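Local coordinates for tubulin-like protein CetZ (PDB 3ZID) that binds GTP as a tubulin/FtsZ-type GTPase and is probably involved in the control of archaeal cell shape, at residues N134-P139 / D220-M225; M274-G279 / G306-K311; A267-R272 / L322-G327; T50-L55 / R66-N71. One frame throughout, in Å; residues are numbered along the deposited sequence.

Contact 1: residues N134-P139 / D220-M225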
loop_
_atom_site.group_PDB
_atom_site.type_symbol
_atom_site.label_atom_id
_atom_site.label_comp_id
_atom_site.label_asym_id
_atom_site.label_seq_id
_atom_site.Cartn_x
_atom_site.Cartn_y
_atom_site.Cartn_z
ATOM N N ASN A 134 -0.399 7.844 -20.515
ATOM C CA ASN A 134 -1.832 7.938 -20.331
ATOM C C ASN A 134 -2.332 7.047 -19.189
ATOM O O ASN A 134 -3.513 7.069 -18.850
ATOM C CB ASN A 134 -2.543 7.605 -21.636
ATOM C CG ASN A 134 -2.184 8.571 -22.758
ATOM O OD1 ASN A 134 -2.029 9.772 -22.538
ATOM N ND2 ASN A 134 -2.052 8.045 -23.968
ATOM N N ALA A 135 -1.434 6.265 -18.598
ATOM C CA ALA A 135 -1.833 5.308 -17.563
ATOM C C ALA A 135 -2.089 5.914 -16.185
ATOM O O ALA A 135 -1.477 6.905 -15.795
ATOM C CB ALA A 135 -0.800 4.196 -17.450
ATOM N N THR A 136 -2.996 5.288 -15.449
ATOM C CA THR A 136 -3.209 5.604 -14.055
ATOM C C THR A 136 -2.323 4.643 -13.275
ATOM O O THR A 136 -2.472 3.419 -13.387
ATOM C CB THR A 136 -4.654 5.393 -13.673
ATOM O OG1 THR A 136 -5.471 6.297 -14.417
ATOM C CG2 THR A 136 -4.856 5.606 -12.163
ATOM N N ILE A 137 -1.366 5.188 -12.531
ATOM C CA ILE A 137 -0.380 4.369 -11.821
ATOM C C ILE A 137 -0.535 4.582 -10.328
ATOM O O ILE A 137 -0.367 5.694 -9.841
ATOM C CB ILE A 137 1.046 4.703 -12.250
ATOM C CG1 ILE A 137 1.168 4.593 -13.774
ATOM C CG2 ILE A 137 2.041 3.782 -11.552
ATOM C CD1 ILE A 137 2.564 4.800 -14.332
ATOM N N VAL A 138 -0.872 3.514 -9.612
ATOM C CA VAL A 138 -1.240 3.626 -8.207
ATOM C C VAL A 138 -0.371 2.750 -7.316
ATOM O O VAL A 138 -0.448 1.517 -7.359
ATOM C CB VAL A 138 -2.702 3.209 -8.006
ATOM C CG1 VAL A 138 -3.068 3.217 -6.525
ATOM C CG2 VAL A 138 -3.630 4.119 -8.818
ATOM N N PRO A 139 0.485 3.383 -6.506
ATOM C CA PRO A 139 1.180 2.541 -5.536
ATOM C C PRO A 139 0.277 2.108 -4.374
ATOM O O PRO A 139 -0.591 2.852 -3.888
ATOM C CB PRO A 139 2.332 3.440 -5.043
ATOM C CG PRO A 139 1.915 4.808 -5.345
ATOM C CD PRO A 139 1.072 4.729 -6.595
ATOM N N ASP A 220 -12.819 9.719 -12.599
ATOM C CA ASP A 220 -13.312 9.966 -11.247
ATOM C C ASP A 220 -12.379 9.362 -10.195
ATOM O O ASP A 220 -12.035 10.001 -9.197
ATOM C CB ASP A 220 -14.735 9.436 -11.082
ATOM C CG ASP A 220 -15.748 10.205 -11.923
ATOM O OD1 ASP A 220 -15.334 11.058 -12.740
ATOM O OD2 ASP A 220 -16.961 9.956 -11.763
ATOM N N PHE A 221 -11.936 8.146 -10.454
ATOM C CA PHE A 221 -10.973 7.492 -9.584
ATOM C C PHE A 221 -9.687 8.328 -9.483
ATOM O O PHE A 221 -9.194 8.605 -8.384
ATOM C CB PHE A 221 -10.699 6.079 -10.095
ATOM C CG PHE A 221 -9.668 5.340 -9.305
ATOM C CD1 PHE A 221 -9.890 5.023 -7.973
ATOM C CD2 PHE A 221 -8.493 4.920 -9.905
ATOM C CE1 PHE A 221 -8.931 4.334 -7.237
ATOM C CE2 PHE A 221 -7.535 4.223 -9.180
ATOM C CZ PHE A 221 -7.750 3.935 -7.844
ATOM N N LYS A 222 -9.162 8.762 -10.622
ATOM C CA LYS A 222 -7.962 9.591 -10.598
ATOM C C LYS A 222 -8.198 10.868 -9.816
ATOM O O LYS A 222 -7.331 11.300 -9.061
ATOM C CB LYS A 222 -7.494 9.942 -12.011
ATOM C CG LYS A 222 -7.024 8.771 -12.836
ATOM C CD LYS A 222 -6.793 9.199 -14.274
ATOM C CE LYS A 222 -5.505 9.995 -14.408
ATOM N NZ LYS A 222 -4.318 9.193 -14.012
ATOM N N THR A 223 -9.366 11.473 -10.004
ATOM C CA THR A 223 -9.722 12.719 -9.308
ATOM C C THR A 223 -9.647 12.569 -7.784
ATOM O O THR A 223 -9.141 13.451 -7.087
ATOM C CB THR A 223 -11.145 13.195 -9.707
ATOM O OG1 THR A 223 -11.153 13.616 -11.078
ATOM C CG2 THR A 223 -11.609 14.340 -8.820
ATOM N N VAL A 224 -10.183 11.468 -7.271
ATOM C CA VAL A 224 -10.075 11.144 -5.854
ATOM C C VAL A 224 -8.609 10.934 -5.450
ATOM O O VAL A 224 -8.124 11.576 -4.537
ATOM C CB VAL A 224 -10.921 9.896 -5.495
ATOM C CG1 VAL A 224 -10.646 9.458 -4.067
ATOM C CG2 VAL A 224 -12.406 10.196 -5.684
ATOM N N MET A 225 -7.892 10.074 -6.171
ATOM C CA MET A 225 -6.543 9.671 -5.773
ATOM C C MET A 225 -5.563 10.832 -5.777
ATOM O O MET A 225 -4.607 10.858 -5.001
ATOM C CB MET A 225 -6.017 8.570 -6.701
ATOM C CG MET A 225 -6.827 7.270 -6.684
ATOM S SD MET A 225 -6.717 6.486 -5.070
ATOM C CE MET A 225 -5.001 6.012 -5.093
#

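Contact 2: residues M274-G279 / G306-K311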
loop_
_atom_site.group_PDB
_atom_site.type_symbol
_atom_site.label_atom_id
_atom_site.label_comp_id
_atom_site.label_asym_id
_atom_site.label_seq_id
_atom_site.Cartn_x
_atom_site.Cartn_y
_atom_site.Cartn_z
ATOM N N MET A 274 -14.675 7.955 -3.356
ATOM C CA MET A 274 -15.487 7.233 -4.320
ATOM C C MET A 274 -16.123 6.077 -3.541
ATOM O O MET A 274 -15.423 5.282 -2.914
ATOM C CB MET A 274 -14.636 6.703 -5.479
ATOM C CG MET A 274 -15.441 6.013 -6.603
ATOM S SD MET A 274 -14.387 5.532 -7.998
ATOM C CE MET A 274 -13.309 4.340 -7.238
ATOM N N ILE A 275 -17.450 6.033 -3.506
ATOM C CA ILE A 275 -18.164 4.956 -2.821
ATOM C C ILE A 275 -18.828 4.043 -3.855
ATOM O O ILE A 275 -19.607 4.514 -4.670
ATOM C CB ILE A 275 -19.258 5.507 -1.867
ATOM C CG1 ILE A 275 -18.704 6.587 -0.930
ATOM C CG2 ILE A 275 -19.909 4.381 -1.087
ATOM C CD1 ILE A 275 -17.680 6.110 0.036
ATOM N N VAL A 276 -18.505 2.757 -3.837
ATOM C CA VAL A 276 -19.090 1.802 -4.764
ATOM C C VAL A 276 -19.953 0.832 -3.981
ATOM O O VAL A 276 -19.485 0.225 -3.023
ATOM C CB VAL A 276 -18.009 0.987 -5.536
ATOM C CG1 VAL A 276 -18.671 0.027 -6.543
ATOM C CG2 VAL A 276 -17.059 1.914 -6.244
ATOM N N ILE A 277 -21.223 0.733 -4.369
ATOM C CA ILE A 277 -22.162 -0.211 -3.768
ATOM C C ILE A 277 -22.420 -1.342 -4.747
ATOM O O ILE A 277 -22.785 -1.109 -5.904
ATOM C CB ILE A 277 -23.533 0.432 -3.470
ATOM C CG1 ILE A 277 -23.370 1.818 -2.857
ATOM C CG2 ILE A 277 -24.375 -0.492 -2.565
ATOM C CD1 ILE A 277 -23.141 1.765 -1.392
ATOM N N GLN A 278 -22.218 -2.564 -4.289
ATOM C CA GLN A 278 -22.399 -3.721 -5.144
ATOM C C GLN A 278 -23.313 -4.725 -4.480
ATOM O O GLN A 278 -23.143 -5.024 -3.303
ATOM C CB GLN A 278 -21.048 -4.373 -5.426
ATOM C CG GLN A 278 -21.118 -5.590 -6.323
ATOM C CD GLN A 278 -19.735 -6.153 -6.618
ATOM O OE1 GLN A 278 -19.029 -6.604 -5.725
ATOM N NE2 GLN A 278 -19.334 -6.086 -7.875
ATOM N N GLY A 279 -24.252 -5.285 -5.237
ATOM C CA GLY A 279 -25.098 -6.326 -4.683
ATOM C C GLY A 279 -26.296 -6.626 -5.564
ATOM O O GLY A 279 -26.443 -6.012 -6.620
ATOM N N GLY A 306 -20.809 4.858 -7.284
ATOM C CA GLY A 306 -21.037 3.897 -8.335
ATOM C C GLY A 306 -21.898 2.774 -7.785
ATOM O O GLY A 306 -21.732 2.357 -6.651
ATOM N N ILE A 307 -22.834 2.293 -8.587
ATOM C CA ILE A 307 -23.607 1.128 -8.207
ATOM C C ILE A 307 -23.292 -0.000 -9.184
ATOM O O ILE A 307 -23.246 0.218 -10.393
ATOM C CB ILE A 307 -25.098 1.458 -8.154
ATOM C CG1 ILE A 307 -25.290 2.798 -7.447
ATOM C CG2 ILE A 307 -25.838 0.433 -7.374
ATOM C CD1 ILE A 307 -26.645 3.424 -7.669
ATOM N N VAL A 308 -22.988 -1.187 -8.656
ATOM C CA VAL A 308 -22.717 -2.335 -9.504
ATOM C C VAL A 308 -23.665 -3.458 -9.130
ATOM O O VAL A 308 -23.637 -3.951 -8.015
ATOM C CB VAL A 308 -21.261 -2.850 -9.363
ATOM C CG1 VAL A 308 -21.000 -3.975 -10.372
ATOM C CG2 VAL A 308 -20.270 -1.707 -9.574
ATOM N N ILE A 309 -24.494 -3.868 -10.078
ATOM C CA ILE A 309 -25.390 -4.969 -9.844
ATOM C C ILE A 309 -24.659 -6.281 -10.012
ATOM O O ILE A 309 -24.052 -6.547 -11.042
ATOM C CB ILE A 309 -26.604 -4.891 -10.763
ATOM C CG1 ILE A 309 -27.259 -3.519 -10.582
ATOM C CG2 ILE A 309 -27.572 -6.079 -10.474
ATOM C CD1 ILE A 309 -28.392 -3.258 -11.487
ATOM N N LYS A 310 -24.715 -7.098 -8.978
ATOM C CA LYS A 310 -24.092 -8.397 -9.019
ATOM C C LYS A 310 -24.710 -9.178 -7.879
ATOM O O LYS A 310 -24.768 -8.690 -6.745
ATOM C CB LYS A 310 -22.571 -8.276 -8.831
ATOM C CG LYS A 310 -21.830 -9.595 -8.951
ATOM C CD LYS A 310 -20.384 -9.447 -8.454
ATOM C CE LYS A 310 -19.618 -10.768 -8.456
ATOM N NZ LYS A 310 -18.276 -10.614 -7.816
ATOM N N LYS A 311 -25.170 -10.386 -8.179
ATOM C CA LYS A 311 -25.856 -11.219 -7.196
ATOM C C LYS A 311 -25.096 -11.392 -5.884
ATOM O O LYS A 311 -23.960 -11.863 -5.858
ATOM C CB LYS A 311 -26.202 -12.592 -7.793
ATOM C CG LYS A 311 -26.999 -13.494 -6.847
ATOM C CD LYS A 311 -27.537 -14.727 -7.565
ATOM C CE LYS A 311 -28.405 -15.600 -6.651
ATOM N NZ LYS A 311 -29.626 -14.881 -6.175
#

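Contact 3: residues A267-R272 / L322-G327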
loop_
_atom_site.group_PDB
_atom_site.type_symbol
_atom_site.label_atom_id
_atom_site.label_comp_id
_atom_site.label_asym_id
_atom_site.label_seq_id
_atom_site.Cartn_x
_atom_site.Cartn_y
_atom_site.Cartn_z
ATOM N N ALA A 267 -13.563 13.208 11.608
ATOM C CA ALA A 267 -12.736 14.368 11.935
ATOM C C ALA A 267 -12.431 15.233 10.713
ATOM O O ALA A 267 -11.772 16.261 10.824
ATOM C CB ALA A 267 -11.444 13.928 12.600
ATOM N N GLY A 268 -12.904 14.809 9.549
ATOM C CA GLY A 268 -12.667 15.534 8.312
ATOM C C GLY A 268 -11.297 15.328 7.666
ATOM O O GLY A 268 -10.845 16.170 6.889
ATOM N N GLU A 269 -10.660 14.190 7.944
ATOM C CA GLU A 269 -9.350 13.867 7.366
ATOM C C GLU A 269 -9.407 13.447 5.891
ATOM O O GLU A 269 -8.380 13.410 5.213
ATOM C CB GLU A 269 -8.655 12.796 8.198
ATOM C CG GLU A 269 -8.405 13.252 9.633
ATOM C CD GLU A 269 -7.614 12.252 10.452
ATOM O OE1 GLU A 269 -7.476 11.078 10.028
ATOM O OE2 GLU A 269 -7.125 12.647 11.529
ATOM N N ALA A 270 -10.597 13.108 5.408
ATOM C CA ALA A 270 -10.780 12.722 4.011
ATOM C C ALA A 270 -11.374 13.875 3.222
ATOM O O ALA A 270 -12.422 14.397 3.589
ATOM C CB ALA A 270 -11.687 11.481 3.898
ATOM N N GLY A 271 -10.687 14.288 2.157
ATOM C CA GLY A 271 -11.174 15.353 1.289
ATOM C C GLY A 271 -12.063 14.893 0.143
ATOM O O GLY A 271 -13.008 15.586 -0.226
ATOM N N ARG A 272 -11.738 13.737 -0.432
ATOM C CA ARG A 272 -12.493 13.157 -1.543
ATOM C C ARG A 272 -12.725 11.675 -1.320
ATOM O O ARG A 272 -11.933 11.004 -0.652
ATOM C CB ARG A 272 -11.778 13.362 -2.883
ATOM C CG ARG A 272 -11.653 14.820 -3.289
ATOM C CD ARG A 272 -10.684 15.033 -4.437
ATOM N NE ARG A 272 -10.415 16.459 -4.621
ATOM C CZ ARG A 272 -9.729 16.984 -5.629
ATOM N NH1 ARG A 272 -9.226 16.208 -6.579
ATOM N NH2 ARG A 272 -9.548 18.296 -5.686
ATOM N N LEU A 322 -6.846 11.583 1.411
ATOM C CA LEU A 322 -6.610 12.275 2.687
ATOM C C LEU A 322 -6.244 13.743 2.502
ATOM O O LEU A 322 -5.503 14.086 1.582
ATOM C CB LEU A 322 -5.505 11.576 3.484
ATOM C CG LEU A 322 -5.848 10.116 3.792
ATOM C CD1 LEU A 322 -4.761 9.458 4.640
ATOM C CD2 LEU A 322 -7.244 10.019 4.462
ATOM N N GLU A 323 -6.791 14.607 3.359
ATOM C CA GLU A 323 -6.317 15.986 3.494
ATOM C C GLU A 323 -5.216 16.056 4.550
ATOM O O GLU A 323 -4.268 16.817 4.418
ATOM C CB GLU A 323 -7.457 16.927 3.911
ATOM C CG GLU A 323 -8.564 17.084 2.878
ATOM C CD GLU A 323 -8.099 17.753 1.591
ATOM O OE1 GLU A 323 -7.382 18.772 1.662
ATOM O OE2 GLU A 323 -8.450 17.252 0.504
ATOM N N ARG A 324 -5.381 15.275 5.615
ATOM C CA ARG A 324 -4.447 15.233 6.734
ATOM C C ARG A 324 -4.141 13.778 7.097
ATOM O O ARG A 324 -4.985 12.891 6.916
ATOM C CB ARG A 324 -5.055 15.965 7.937
ATOM C CG ARG A 324 -5.545 17.353 7.580
ATOM C CD ARG A 324 -6.143 18.078 8.746
ATOM N NE ARG A 324 -7.578 17.861 8.874
ATOM C CZ ARG A 324 -8.123 17.152 9.855
ATOM N NH1 ARG A 324 -7.349 16.582 10.772
ATOM N NH2 ARG A 324 -9.432 17.014 9.919
ATOM N N ALA A 325 -2.932 13.528 7.593
ATOM C CA ALA A 325 -2.534 12.184 7.985
ATOM C C ALA A 325 -1.674 12.187 9.243
ATOM O O ALA A 325 -0.481 11.896 9.165
ATOM C CB ALA A 325 -1.764 11.533 6.863
ATOM N N PRO A 326 -2.268 12.493 10.406
ATOM C CA PRO A 326 -1.466 12.552 11.640
ATOM C C PRO A 326 -0.758 11.232 11.947
ATOM O O PRO A 326 0.318 11.248 12.537
ATOM C CB PRO A 326 -2.494 12.913 12.719
ATOM C CG PRO A 326 -3.846 12.570 12.107
ATOM C CD PRO A 326 -3.682 12.831 10.644
ATOM N N GLY A 327 -1.339 10.110 11.537
ATOM C CA GLY A 327 -0.718 8.810 11.753
ATOM C C GLY A 327 0.647 8.672 11.082
ATOM O O GLY A 327 1.565 8.041 11.621
HETATM O O HOH W 1 -5.677 10.500 8.357
#

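Contact 4: residues T50-L55 / R66-N71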
loop_
_atom_site.group_PDB
_atom_site.type_symbol
_atom_site.label_atom_id
_atom_site.label_comp_id
_atom_site.label_asym_id
_atom_site.label_seq_id
_atom_site.Cartn_x
_atom_site.Cartn_y
_atom_site.Cartn_z
ATOM N N THR A 50 14.396 -9.746 -5.602
ATOM C CA THR A 50 15.816 -10.044 -5.694
ATOM C C THR A 50 16.132 -11.300 -4.901
ATOM O O THR A 50 17.235 -11.819 -4.981
ATOM C CB THR A 50 16.652 -8.918 -5.095
ATOM O OG1 THR A 50 16.247 -8.691 -3.736
ATOM C CG2 THR A 50 16.485 -7.638 -5.899
ATOM N N ALA A 51 15.168 -11.782 -4.128
ATOM C CA ALA A 51 15.371 -12.995 -3.342
ATOM C C ALA A 51 14.569 -14.139 -3.939
ATOM O O ALA A 51 13.340 -14.140 -3.886
ATOM C CB ALA A 51 14.982 -12.756 -1.893
ATOM N N ILE A 52 15.261 -15.103 -4.541
ATOM C CA ILE A 52 14.568 -16.175 -5.253
ATOM C C ILE A 52 13.761 -17.087 -4.322
ATOM O O ILE A 52 12.747 -17.650 -4.739
ATOM C CB ILE A 52 15.527 -16.992 -6.172
ATOM C CG1 ILE A 52 14.727 -17.898 -7.112
ATOM C CG2 ILE A 52 16.558 -17.766 -5.363
ATOM C CD1 ILE A 52 15.578 -18.682 -8.065
ATOM N N ASN A 53 14.189 -17.227 -3.068
ATOM C CA ASN A 53 13.392 -17.977 -2.080
ATOM C C ASN A 53 11.972 -17.440 -1.939
ATOM O O ASN A 53 11.030 -18.212 -1.816
ATOM C CB ASN A 53 14.063 -18.020 -0.703
ATOM C CG ASN A 53 15.147 -19.070 -0.618
ATOM O OD1 ASN A 53 15.163 -20.025 -1.397
ATOM N ND2 ASN A 53 16.054 -18.909 0.336
ATOM N N ASP A 54 11.835 -16.115 -1.925
ATOM C CA ASP A 54 10.525 -15.480 -1.841
ATOM C C ASP A 54 9.643 -15.858 -3.023
ATOM O O ASP A 54 8.470 -16.162 -2.842
ATOM C CB ASP A 54 10.644 -13.955 -1.780
ATOM C CG ASP A 54 11.469 -13.469 -0.605
ATOM O OD1 ASP A 54 11.894 -14.304 0.215
ATOM O OD2 ASP A 54 11.686 -12.241 -0.505
ATOM N N LEU A 55 10.204 -15.818 -4.230
ATOM C CA LEU A 55 9.440 -16.148 -5.430
ATOM C C LEU A 55 9.064 -17.621 -5.439
ATOM O O LEU A 55 7.989 -17.993 -5.904
ATOM C CB LEU A 55 10.225 -15.788 -6.685
ATOM C CG LEU A 55 10.554 -14.307 -6.864
ATOM C CD1 LEU A 55 11.643 -14.144 -7.915
ATOM C CD2 LEU A 55 9.309 -13.518 -7.266
ATOM N N ARG A 66 6.824 -14.791 -12.306
ATOM C CA ARG A 66 7.791 -14.653 -11.222
ATOM C C ARG A 66 9.125 -14.197 -11.768
ATOM O O ARG A 66 9.833 -14.956 -12.420
ATOM C CB ARG A 66 7.974 -15.962 -10.458
ATOM C CG ARG A 66 6.711 -16.550 -9.922
ATOM C CD ARG A 66 7.016 -17.769 -9.064
ATOM N NE ARG A 66 5.787 -18.445 -8.668
ATOM C CZ ARG A 66 5.737 -19.511 -7.880
ATOM N NH1 ARG A 66 6.855 -20.028 -7.396
ATOM N NH2 ARG A 66 4.566 -20.051 -7.568
ATOM N N LEU A 67 9.431 -12.929 -11.522
ATOM C CA LEU A 67 10.619 -12.300 -12.060
ATOM C C LEU A 67 11.714 -12.167 -11.006
ATOM O O LEU A 67 11.582 -11.398 -10.041
ATOM C CB LEU A 67 10.273 -10.937 -12.658
ATOM C CG LEU A 67 11.463 -10.218 -13.302
ATOM C CD1 LEU A 67 12.042 -11.058 -14.424
ATOM C CD2 LEU A 67 11.045 -8.865 -13.833
ATOM N N HIS A 68 12.768 -12.964 -11.170
ATOM C CA HIS A 68 13.935 -12.877 -10.308
ATOM C C HIS A 68 14.908 -11.834 -10.837
ATOM O O HIS A 68 15.267 -11.833 -12.008
ATOM C CB HIS A 68 14.643 -14.229 -10.188
ATOM C CG HIS A 68 15.749 -14.234 -9.177
ATOM N ND1 HIS A 68 16.925 -14.921 -9.363
ATOM C CD2 HIS A 68 15.855 -13.629 -7.970
ATOM C CE1 HIS A 68 17.711 -14.742 -8.317
ATOM N NE2 HIS A 68 17.086 -13.962 -7.455
ATOM N N VAL A 69 15.303 -10.923 -9.966
ATOM C CA VAL A 69 16.303 -9.932 -10.305
ATOM C C VAL A 69 17.568 -10.277 -9.540
ATOM O O VAL A 69 17.634 -10.042 -8.337
ATOM C CB VAL A 69 15.832 -8.529 -9.917
ATOM C CG1 VAL A 69 16.888 -7.508 -10.270
ATOM C CG2 VAL A 69 14.475 -8.210 -10.582
ATOM N N PRO A 70 18.575 -10.852 -10.213
ATOM C CA PRO A 70 19.728 -11.333 -9.441
ATOM C C PRO A 70 20.405 -10.179 -8.698
ATOM O O PRO A 70 20.520 -9.102 -9.270
ATOM C CB PRO A 70 20.659 -11.894 -10.524
ATOM C CG PRO A 70 19.779 -12.136 -11.714
ATOM C CD PRO A 70 18.741 -11.060 -11.661
ATOM N N ASN A 71 20.794 -10.384 -7.441
ATOM C CA ASN A 71 21.646 -9.428 -6.711
ATOM C C ASN A 71 21.046 -8.024 -6.548
ATOM O O ASN A 71 21.238 -7.363 -5.526
ATOM C CB ASN A 71 23.035 -9.336 -7.354
ATOM C CG ASN A 71 23.767 -10.657 -7.345
ATOM O OD1 ASN A 71 23.472 -11.532 -6.530
ATOM N ND2 ASN A 71 24.735 -10.810 -8.249
#

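Contact 1: residues N134-P139 / D220-M225
Helix 220-225 passes strand 136-139 with 10.2 Å between the two axes and 44° between their N-to-C directions, so the backbones stay well apart and side chains span the gap. Near the start of the strand the work is done by Lys222. Its chain bends at chi3 (76°) and again at chi4 (61°), and this curl brings NZ round to donate a hydrogen bond of 3.1 Å to Thr136 OG1. Before the bend, the methylenes already lie against the hydroxyl, with Lys222 CD 3.2 Å from Thr136 OG1, while Thr136 CG2 rests against Lys222 CG at 3.9 Å. The amine has a charged partner as well: it forms a salt bridge with Asp169 OD1, and Asp169 OD2 accepts the backbone N-H of Ile137. An alanine here would remove the amine that bonds both Thr136 OG1 and Asp169, and would probably weaken the tie between the helix and the start of the strand. In the tubulin/FtsZ fold this short helix sits between the parallel sheet of the GTPase domain, which holds the strand, and the mixed sheet, where Phe221 and Met225 touch Val319. Further along, the two methyls of Val138 divide the helix side chains between them. Val138 CG2 meets Phe221 CE2 tip to tip at 3.9 Å, and Val138 CG1 meets Met225 CE at 3.7 Å. The bends of Met225 at chi2 and chi3 carry CE there, while its CG lies over one face of the Phe221 ring, toward the rim.

Contact 2: residues M274-G279 / G306-K311
Strands 274-279 and 306-309 are the two parallel strands of a beta-alpha-beta unit, connected through helix 286-296 and running side by side at 18°. Gln278, paired with Val308, points to the face shared with Val276 and Val308, and its chain stays extended past CG. Its CB lies 3.7 Å from Val308 O, and CG comes closer still to Val308 O, at 3.4 Å. Farther out CD sits 3.8 Å from Lys310 CD, where the two long chains cross obliquely. At the tip NE2 packs on Lys310 CD at 3.6 Å and on Val308 CG1 at 3.7 Å. The amide's polar partners lie beyond the two strands: OE1 accepts from Arg315 NE, and NE2 makes a weak bond to Glu206 OE1, the oxygen that also forms a salt bridge with Lys310 NZ. An alanine at Gln278 would lose all of these tip contacts and would probably loosen the packing over Val308 and the aliphatic part of Lys310. Val276 CG1 continues this face against Val308 CG2 at 3.8 Å, and helix 186-210 covers it. Backbone bonds bind the strands, among them Val308 N to Ile277 O at 2.8 Å, nearly along the C=O axis. Where the second strand ends the alternation goes on but the approach changes: Lys310 N reaches Gly279 O at 3.1 Å from 64° above the carbonyl plane.

Contact 3: residues A267-R272 / L322-G327
Two neighbouring strands of the mixed sheet part company here: strand 270-279 begins beside the end of strand 315-322, whose chain then turns into the long C-terminal helix 326-369. Ala270 and Leu322 form an antiparallel non-hydrogen-bonded pair, and their side chains diverge. Just before it, Glu269 O takes the N-H of Glu323 at 2.7 Å, at 158° but from above the carbonyl plane. Glu323 bends at chi2 and lays CG and OE2 along Gly271 CA, where a beta carbon would clash with the carboxylate. Arg324, kinked at chi3, swings over the loop 267-269 that leads into strand 270-279. The edge of its guanidinium meets Ala267 O, NH2 lying 2.6 Å away in a bond that is weak because its angle is only 122°. One face of the same group lies against the Glu269 side chain, whose CG is 3.7 Å from Arg324 NH1. Carboxylate and guanidinium planes are turned 85° apart, and with Glu269 OE2 4.0 Å from Arg324 NH1 the attraction is one of charge alone. Glu269 OE1 is better satisfied: it accepts from Asn264 N and from a water at 2.5 Å that also donates to Arg324 O at 2.9 Å. The other oxygen, Glu269 OE2, touches Pro326 CG at 3.3 Å, in the first turn of helix 326-369. Leu322 packs on Leu229, Tyr261 and Ala263 of the adjoining loops, and Arg272 NH1 reaches across to Thr223 O on helix 219-225.

Contact 4: residues T50-L55 / R66-N71
Thr50 O is gripped by one hydrogen bond across this contact, from His68 NE2 at 3.3 Å with an angle of 140°. The donor stands 73° out of the carbonyl plane, although the oxygen itself lies near the plane of the imidazole. That ring, its CG anti to the backbone N, is held flat between two carbons. Ile52 CB sits over the centre of one face, 3.7 Å from the centroid and 12° off the normal, a CH-pi contact; Pro70 CA covers the opposite face toward the rim. Leu55 wedges in beside it, CD1 touching both His68 CA and Leu67 O at 3.5 Å. Val69 O receives the CA-H of Thr50, with Thr50 CA 3.2 Å away. At the far end the extended Arg66 chain passes Leu55 O; its NH1 is 2.8 Å from that oxygen but badly aimed, and its better partner is Thr61 O, bound by NE. Thr50 keeps OG1 in the crowded position between backbone N and carbonyl carbon, hydrogen-bonded to OG1 of Thr116, a GTP-binding residue; the Thr50 side chain itself is about 6 Å from the bound GDP. The whole belongs to the beta-alpha-beta unit of strand 42-49, helix 52-56 and strand 66-68, at the margin of the parallel sheet. Helix 79-98 covers Leu67 and Val69, while Leu55 packs on Ala47 and Asn49 of strand 42-49 and on Asn14 of helix 10-30.

In the fold
From the N terminus, contact 4 closes first, a short loop from residue 50 to 71 at the edge of the parallel GTPase sheet. Contact 1 follows in series with a long loop, running from the fifth strand of that sheet in chain order to helix 219-225. Contact 3 then opens at 267 and closes at 327, and contact 2 is nested wholly inside it; no two contacts cross. Contacts 2 and 3 share strand 270-279 of the mixed sheet, contact 3 at its start and contact 2 at its end. Contact 1 joins the halves: Phe221 packs on Met274 of contact 2, and Thr223 O probably bonds Arg272 NH1 of contact 3. Contact 4 touches none of them.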